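Local atomic coordinates of Abbfa_003403 (PDB entry 4ZXH), a protein that probably assembles a peptide product as a four-domain nonribosomal peptide synthetase, joining condensation, adenylation, carrier and thioesterase domains in one chain. Residues G1134-G1139 with D1296-M1301; M1162-A1167 with V1265-E1270. All coordinates share one frame; numbering follows the deposited sequence.

Contact 1. Residues G1134-G1139 with D1296-M1301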
ATOM      1  N   GLY A1134     -12.867 -38.857  27.321  1.00 22.84           N
ATOM      2  CA  GLY A1134     -13.468 -39.330  26.106  1.00 27.24           C
ATOM      3  C   GLY A1134     -12.562 -39.228  24.912  1.00 30.43           C
ATOM      4  O   GLY A1134     -11.489 -38.624  24.993  1.00 27.41           O
ATOM      5  N   GLY A1135     -13.013 -39.805  23.802  1.00 19.30           N
ATOM      6  CA  GLY A1135     -12.207 -39.889  22.604  1.00 18.14           C
ATOM      7  C   GLY A1135     -12.979 -40.494  21.442  1.00 27.48           C
ATOM      8  O   GLY A1135     -13.950 -41.263  21.613  1.00 18.09           O
ATOM      9  N   TRP A1136     -12.556 -40.115  20.243  1.00 17.75           N
ATOM     10  CA  TRP A1136     -13.128 -40.684  19.049  1.00 23.55           C
ATOM     11  C   TRP A1136     -12.190 -41.799  18.637  1.00 25.35           C
ATOM     12  O   TRP A1136     -10.978 -41.647  18.746  1.00 25.89           O
ATOM     13  CB  TRP A1136     -13.291 -39.630  17.941  1.00 15.77           C
ATOM     14  CG  TRP A1136     -13.485 -40.275  16.619  1.00 17.38           C
ATOM     15  CD1 TRP A1136     -14.608 -40.917  16.176  1.00 15.64           C
ATOM     16  CD2 TRP A1136     -12.520 -40.389  15.573  1.00 27.36           C
ATOM     17  NE1 TRP A1136     -14.408 -41.407  14.904  1.00 17.62           N
ATOM     18  CE2 TRP A1136     -13.128 -41.104  14.513  1.00 29.66           C
ATOM     19  CE3 TRP A1136     -11.197 -39.954  15.419  1.00 29.89           C
ATOM     20  CZ2 TRP A1136     -12.459 -41.400  13.324  1.00 28.52           C
ATOM     21  CZ3 TRP A1136     -10.526 -40.248  14.222  1.00 28.18           C
ATOM     22  CH2 TRP A1136     -11.158 -40.969  13.203  1.00 26.30           C
ATOM     23  N   CYS A1137     -12.730 -42.925  18.192  1.00 32.11           N
ATOM     24  CA  CYS A1137     -11.876 -44.034  17.752  1.00 34.01           C
ATOM     25  C   CYS A1137     -10.864 -44.425  18.855  1.00 30.80           C
ATOM     26  O   CYS A1137     -11.235 -44.636  20.016  1.00 32.93           O
ATOM     27  CB  CYS A1137     -11.157 -43.647  16.448  1.00 27.86           C
ATOM     28  SG  CYS A1137     -10.299 -44.983  15.553  1.00 34.73           S
ATOM     29  N   PHE A1138      -9.591 -44.482  18.491  1.00 17.05           N
ATOM     30  CA  PHE A1138      -8.511 -44.873  19.400  1.00 23.23           C
ATOM     31  C   PHE A1138      -8.428 -43.982  20.657  1.00 26.64           C
ATOM     32  O   PHE A1138      -8.026 -44.438  21.733  1.00 24.72           O
ATOM     33  CB  PHE A1138      -7.207 -44.852  18.616  1.00 22.79           C
ATOM     34  CG  PHE A1138      -6.006 -45.283  19.389  1.00 29.78           C
ATOM     35  CD1 PHE A1138      -5.840 -46.601  19.760  1.00 31.09           C
ATOM     36  CD2 PHE A1138      -5.002 -44.368  19.691  1.00 27.98           C
ATOM     37  CE1 PHE A1138      -4.713 -46.998  20.461  1.00 34.21           C
ATOM     38  CE2 PHE A1138      -3.871 -44.758  20.379  1.00 25.53           C
ATOM     39  CZ  PHE A1138      -3.726 -46.074  20.765  1.00 25.76           C
ATOM     40  N   GLY A1139      -8.837 -42.721  20.526  1.00 22.16           N
ATOM     41  CA  GLY A1139      -8.958 -41.849  21.688  1.00 24.44           C
ATOM     42  C   GLY A1139      -9.760 -42.482  22.827  1.00 30.98           C
ATOM     43  O   GLY A1139      -9.349 -42.423  23.987  1.00 32.65           O
ATOM     44  N   ASP A1296     -20.742 -42.798   9.463  1.00 23.53           N
ATOM     45  CA  ASP A1296     -19.837 -43.952   9.544  1.00 26.95           C
ATOM     46  C   ASP A1296     -18.703 -43.605  10.488  1.00 24.24           C
ATOM     47  O   ASP A1296     -18.784 -42.600  11.195  1.00 25.60           O
ATOM     48  CB  ASP A1296     -19.303 -44.375   8.167  1.00 19.29           C
ATOM     49  CG  ASP A1296     -18.581 -43.256   7.421  1.00 27.77           C
ATOM     50  OD1 ASP A1296     -17.803 -42.479   8.020  1.00 32.29           O
ATOM     51  OD2 ASP A1296     -18.781 -43.162   6.195  1.00 32.74           O
ATOM     52  N   HIS A1297     -17.648 -44.417  10.479  1.00 19.82           N
ATOM     53  CA  HIS A1297     -16.554 -44.279  11.429  1.00 20.69           C
ATOM     54  C   HIS A1297     -15.890 -42.908  11.380  1.00 21.58           C
ATOM     55  O   HIS A1297     -15.492 -42.369  12.412  1.00 24.81           O
ATOM     56  CB  HIS A1297     -15.503 -45.360  11.186  1.00 17.02           C
ATOM     57  CG  HIS A1297     -14.436 -45.392  12.229  1.00 17.36           C
ATOM     58  ND1 HIS A1297     -14.689 -45.748  13.539  1.00 28.20           N
ATOM     59  CD2 HIS A1297     -13.120 -45.085  12.170  1.00 16.84           C
ATOM     60  CE1 HIS A1297     -13.569 -45.685  14.237  1.00 24.95           C
ATOM     61  NE2 HIS A1297     -12.601 -45.284  13.428  1.00 28.16           N
ATOM     62  N   SER A1298     -15.770 -42.339  10.186  1.00 25.32           N
ATOM     63  CA  SER A1298     -15.271 -40.973  10.059  1.00 27.06           C
ATOM     64  C   SER A1298     -16.356 -39.872  10.132  1.00 24.56           C
ATOM     65  O   SER A1298     -16.207 -38.899  10.866  1.00 26.53           O
ATOM     66  CB  SER A1298     -14.491 -40.838   8.758  1.00 20.51           C
ATOM     67  OG  SER A1298     -13.171 -41.284   8.972  1.00 34.37           O
ATOM     68  N   SER A1299     -17.440 -40.037   9.380  1.00 17.07           N
ATOM     69  CA  SER A1299     -18.414 -38.974   9.174  1.00 21.13           C
ATOM     70  C   SER A1299     -19.251 -38.670  10.406  1.00 27.13           C
ATOM     71  O   SER A1299     -19.927 -37.647  10.456  1.00 34.61           O
ATOM     72  CB  SER A1299     -19.339 -39.326   8.006  1.00 20.82           C
ATOM     73  OG  SER A1299     -20.067 -40.523   8.255  1.00 27.06           O
ATOM     74  N   ILE A1300     -19.205 -39.551  11.398  1.00 19.90           N
ATOM     75  CA  ILE A1300     -19.883 -39.311  12.672  1.00 22.64           C
ATOM     76  C   ILE A1300     -19.396 -37.985  13.284  1.00 23.38           C
ATOM     77  O   ILE A1300     -20.154 -37.301  13.989  1.00 26.58           O
ATOM     78  CB  ILE A1300     -19.658 -40.513  13.659  1.00 26.67           C
ATOM     79  CG1 ILE A1300     -20.432 -40.350  14.970  1.00 23.30           C
ATOM     80  CG2 ILE A1300     -18.190 -40.697  13.959  1.00 28.79           C
ATOM     81  CD1 ILE A1300     -21.896 -40.516  14.847  1.00 23.20           C
ATOM     82  N   MET A1301     -18.159 -37.596  12.957  1.00 19.26           N
ATOM     83  CA  MET A1301     -17.554 -36.368  13.476  1.00 15.15           C
ATOM     84  C   MET A1301     -17.656 -35.154  12.527  1.00 27.10           C
ATOM     85  O   MET A1301     -17.101 -34.089  12.829  1.00 30.55           O
ATOM     86  CB  MET A1301     -16.082 -36.633  13.827  1.00 14.47           C
ATOM     87  CG  MET A1301     -15.887 -37.792  14.831  1.00 29.41           C
ATOM     88  SD  MET A1301     -16.237 -37.465  16.588  1.00 18.95           S
ATOM     89  CE  MET A1301     -18.008 -37.631  16.602  1.00 76.29           C
TER
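C1137 and H1297 meet tip to edge: SG lies near the imidazole plane, 3.1 Å from H1297 NE2. C1137 puts its sulfur there with SG anti to the backbone N (chi1 -169°), while H1297 CG is likewise anti to its own N, so the ring extends toward the cysteine. Next to this pair, the W1136 indole is held at its nitrogen. NE1 donates to H1297 O over 2.9 Å, near the indole plane and almost along the C=O axis, although the N-H bends to 140°. M1301 CG packs over one face of the indole, 3.8 Å from the centroid of the five-membered ring, with SD obliquely beside it as a Met-aromatic contact. C1137 CB covers the opposite face, and I1300 CG2 comes within 4.0 Å of NE1. A large flat side chain with one N-H suits this place, since its faces pack against M1301 CG and C1137 CB while its N-H binds the histidine's carbonyl. Further out, D1296 shapes the histidine loop through an Asx motif: its OD1 accepts from S1299 N at 2.8 Å, and D1296 N donates back to S1299 OG at 2.7 Å. The bend between strand 1131-1136 and helix 1138-1152 is tight, with C1137 at positive phi. At G1135 and G1139 the strand and the helix pass backbone against backbone, so that a beta-carbon on either would run into the other glycine. This Gly-x-Cys-x-Gly bend fits the nucleophile elbow of the alpha/beta-hydrolase fold. H1297 ND1 is hydrogen-bonded to D1164 OD2, which would turn NE2 toward the sulfur and probably make the imidazole more basic. The chemistry is thus consistent with C1137 serving as the thioesterase nucleophile, activated by H1297.

Contact 2. Residues M1162-A1167 with V1265-E1270; sequences MIDTRA and VKAKDE
D1164 directly follows the end of strand 1157-1163, its backbone in the left-handed region, and its side chain leaves with CG anti to the backbone N (chi1 -151°). CB passes V1265 O at 3.9 Å. CG then comes beside the methyl of A1267, a residue small enough to let the carboxylate lie against its backbone. OD1 accepts from A1267 N at 3.1 Å, the donor standing well above the carboxylate plane, and it also lies 3.8 Å from K1266 CA. OD2, the other branch, turns to H1297 ND1. The acid is therefore gripped on one oxygen by the neighbouring strand and directs the other at the histidine, which suits the acid member of a probable Cys-His-Asp triad. It follows the strand next in the chain after the elbow, whereas the canonical alpha/beta-hydrolase acid comes one strand later. Strands 1157-1163 and 1262-1267 run parallel here, with I1163 bridged to V1265: V1265 N donates to M1162 O at 2.8 Å, and V1265 O accepts from D1164 N at 2.6 Å. The branched side chains of I1163 and V1265 share one face of the sheet, I1163 CG2 against V1265 CB. Past the strand end, a type I turn from A1267 to E1270 brings E1270 back toward R1166. R1166 extends its chain so that the guanidinium edge meets E1270 CG, 4.1 Å from NH2; the guanidinium and carboxylate planes stand 81° apart, and their charged atoms remain beyond salt-bridge distance. E1270 OE1 instead accepts from H1297 N, and OE2 from E1272 N.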
ATOM      1  N   MET A1162     -17.108 -42.518  24.418  1.00 26.13           N
ATOM      2  CA  MET A1162     -16.384 -43.175  23.343  1.00 21.10           C
ATOM      3  C   MET A1162     -17.175 -43.101  22.077  1.00 25.80           C
ATOM      4  O   MET A1162     -18.282 -43.636  21.997  1.00 31.74           O
ATOM      5  CB  MET A1162     -16.095 -44.634  23.677  1.00 26.96           C
ATOM      6  CG  MET A1162     -15.055 -44.845  24.757  1.00 24.43           C
ATOM      7  SD  MET A1162     -14.979 -46.601  25.093  1.00 28.08           S
ATOM      8  CE  MET A1162     -14.353 -46.628  26.776  1.00 34.04           C
ATOM      9  N   ILE A1163     -16.611 -42.442  21.077  1.00 21.05           N
ATOM     10  CA  ILE A1163     -17.309 -42.306  19.813  1.00 22.18           C
ATOM     11  C   ILE A1163     -16.755 -43.315  18.799  1.00 26.14           C
ATOM     12  O   ILE A1163     -15.613 -43.204  18.351  1.00 25.61           O
ATOM     13  CB  ILE A1163     -17.212 -40.873  19.291  1.00 24.58           C
ATOM     14  CG1 ILE A1163     -17.606 -39.902  20.412  1.00 26.74           C
ATOM     15  CG2 ILE A1163     -18.132 -40.689  18.112  1.00 22.90           C
ATOM     16  CD1 ILE A1163     -17.339 -38.465  20.104  1.00 22.64           C
ATOM     17  N   ASP A1164     -17.585 -44.313  18.484  1.00 19.39           N
ATOM     18  CA  ASP A1164     -17.243 -45.416  17.593  1.00 23.36           C
ATOM     19  C   ASP A1164     -15.840 -46.004  17.838  1.00 24.48           C
ATOM     20  O   ASP A1164     -15.078 -46.264  16.915  1.00 24.39           O
ATOM     21  CB  ASP A1164     -17.387 -44.979  16.141  1.00 18.23           C
ATOM     22  CG  ASP A1164     -17.750 -46.139  15.223  1.00 31.12           C
ATOM     23  OD1 ASP A1164     -18.761 -46.834  15.493  1.00 38.45           O
ATOM     24  OD2 ASP A1164     -16.999 -46.375  14.248  1.00 34.31           O
ATOM     25  N   THR A1165     -15.523 -46.214  19.105  1.00 27.32           N
ATOM     26  CA  THR A1165     -14.252 -46.792  19.516  1.00 29.91           C
ATOM     27  C   THR A1165     -14.277 -48.299  19.434  1.00 32.52           C
ATOM     28  O   THR A1165     -15.054 -48.942  20.141  1.00 37.52           O
ATOM     29  CB  THR A1165     -13.928 -46.395  20.966  1.00 27.14           C
ATOM     30  OG1 THR A1165     -13.881 -44.979  21.048  1.00 26.29           O
ATOM     31  CG2 THR A1165     -12.616 -46.972  21.428  1.00 20.52           C
ATOM     32  N   ARG A1166     -13.431 -48.877  18.591  1.00 29.77           N
ATOM     33  CA  ARG A1166     -13.326 -50.335  18.564  1.00 25.30           C
ATOM     34  C   ARG A1166     -12.641 -50.814  19.840  1.00 22.39           C
ATOM     35  O   ARG A1166     -11.652 -50.250  20.279  1.00 22.05           O
ATOM     36  CB  ARG A1166     -12.627 -50.750  17.288  1.00 21.02           C
ATOM     37  CG  ARG A1166     -13.438 -50.119  16.178  1.00 20.25           C
ATOM     38  CD  ARG A1166     -12.767 -49.923  14.885  1.00 27.37           C
ATOM     39  NE  ARG A1166     -13.754 -49.408  13.954  1.00 34.93           N
ATOM     40  CZ  ARG A1166     -13.460 -48.876  12.778  1.00 37.29           C
ATOM     41  NH1 ARG A1166     -12.200 -48.797  12.403  1.00 29.37           N
ATOM     42  NH2 ARG A1166     -14.427 -48.447  11.980  1.00 45.36           N
ATOM     43  N   ALA A1167     -13.258 -51.782  20.499  1.00 23.81           N
ATOM     44  CA  ALA A1167     -12.778 -52.227  21.791  1.00 26.24           C
ATOM     45  C   ALA A1167     -11.400 -52.829  21.595  1.00 33.23           C
ATOM     46  O   ALA A1167     -11.144 -53.460  20.563  1.00 37.09           O
ATOM     47  CB  ALA A1167     -13.745 -53.245  22.415  1.00 30.69           C
ATOM     48  N   VAL A1265     -21.020 -44.144  21.599  1.00 23.00           N
ATOM     49  CA  VAL A1265     -21.779 -43.640  20.461  1.00 24.88           C
ATOM     50  C   VAL A1265     -21.348 -44.398  19.208  1.00 33.33           C
ATOM     51  O   VAL A1265     -20.200 -44.289  18.770  1.00 33.96           O
ATOM     52  CB  VAL A1265     -21.571 -42.109  20.262  1.00 21.64           C
ATOM     53  CG1 VAL A1265     -22.313 -41.617  19.045  1.00 21.40           C
ATOM     54  CG2 VAL A1265     -22.029 -41.329  21.499  1.00 22.56           C
ATOM     55  N   LYS A1266     -22.250 -45.185  18.637  1.00 22.81           N
ATOM     56  CA  LYS A1266     -21.885 -45.995  17.487  1.00 22.46           C
ATOM     57  C   LYS A1266     -22.347 -45.366  16.182  1.00 29.35           C
ATOM     58  O   LYS A1266     -23.501 -44.944  16.039  1.00 25.89           O
ATOM     59  CB  LYS A1266     -22.459 -47.402  17.617  1.00 27.99           C
ATOM     60  CG  LYS A1266     -22.242 -48.252  16.383  1.00 33.33           C
ATOM     61  CD  LYS A1266     -22.540 -49.710  16.653  1.00 33.54           C
ATOM     62  CE  LYS A1266     -22.497 -50.511  15.366  1.00 30.79           C
ATOM     63  NZ  LYS A1266     -23.295 -51.774  15.514  1.00 36.15           N
ATOM     64  N   ALA A1267     -21.425 -45.284  15.236  1.00 23.52           N
ATOM     65  CA  ALA A1267     -21.744 -44.875  13.881  1.00 22.59           C
ATOM     66  C   ALA A1267     -22.546 -45.996  13.215  1.00 25.88           C
ATOM     67  O   ALA A1267     -21.994 -47.050  12.907  1.00 38.03           O
ATOM     68  CB  ALA A1267     -20.462 -44.579  13.113  1.00 19.51           C
ATOM     69  N   LYS A1268     -23.843 -45.783  13.015  1.00 31.06           N
ATOM     70  CA  LYS A1268     -24.732 -46.878  12.621  1.00 27.40           C
ATOM     71  C   LYS A1268     -24.645 -47.172  11.131  1.00 31.11           C
ATOM     72  O   LYS A1268     -25.076 -48.230  10.682  1.00 35.86           O
ATOM     73  CB  LYS A1268     -26.191 -46.585  13.017  1.00 26.40           C
ATOM     74  CG  LYS A1268     -26.985 -45.716  12.039  1.00 36.78           C
ATOM     75  CD  LYS A1268     -28.380 -45.408  12.583  1.00 48.83           C
ATOM     76  CE  LYS A1268     -29.071 -44.313  11.781  1.00 63.61           C
ATOM     77  NZ  LYS A1268     -30.245 -43.710  12.509  1.00 72.67           N
ATOM     78  N   ASP A1269     -24.063 -46.253  10.372  1.00 29.58           N
ATOM     79  CA  ASP A1269     -23.963 -46.432   8.926  1.00 29.49           C
ATOM     80  C   ASP A1269     -22.593 -46.984   8.504  1.00 36.49           C
ATOM     81  O   ASP A1269     -22.294 -47.072   7.310  1.00 37.44           O
ATOM     82  CB  ASP A1269     -24.248 -45.112   8.207  1.00 28.08           C
ATOM     83  CG  ASP A1269     -25.660 -44.573   8.494  1.00 37.65           C
ATOM     84  OD1 ASP A1269     -26.641 -45.346   8.371  1.00 36.54           O
ATOM     85  OD2 ASP A1269     -25.786 -43.373   8.855  1.00 37.70           O
ATOM     86  N   GLU A1270     -21.770 -47.372   9.478  1.00 34.29           N
ATOM     87  CA  GLU A1270     -20.462 -47.944   9.172  1.00 34.62           C
ATOM     88  C   GLU A1270     -20.597 -49.360   8.588  1.00 32.32           C
ATOM     89  O   GLU A1270     -21.187 -50.242   9.206  1.00 42.77           O
ATOM     90  CB  GLU A1270     -19.578 -47.943  10.429  1.00 31.16           C
ATOM     91  CG  GLU A1270     -18.192 -48.584  10.270  1.00 28.69           C
ATOM     92  CD  GLU A1270     -17.432 -48.091   9.054  1.00 41.09           C
ATOM     93  OE1 GLU A1270     -17.203 -46.861   8.946  1.00 48.58           O
ATOM     94  OE2 GLU A1270     -17.065 -48.940   8.203  1.00 44.22           O
TER

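How the contacts relate
The centres of the two contacts lie about 7 Å apart in the thioesterase domain, at the C-terminal ends of interior strands of its mixed sheet. Strands 1131-1136, 1157-1163 and 1262-1267 are successive neighbours there, so the elbow, the acid and the turn that ends strand 1262-1267 stand side by side. Along the chain, both segments of contact 2 fall between those of contact 1. Besides the histidine-aspartate pair, R1166 NH2 packs against H1297 CG, and T1165 OG1 is probably hydrogen-bonded to C1137 O. C1137, D1164 and H1297, spread over some 160 residues of sequence, thus gather into what is probably the site where the finished product is released from the synthetase.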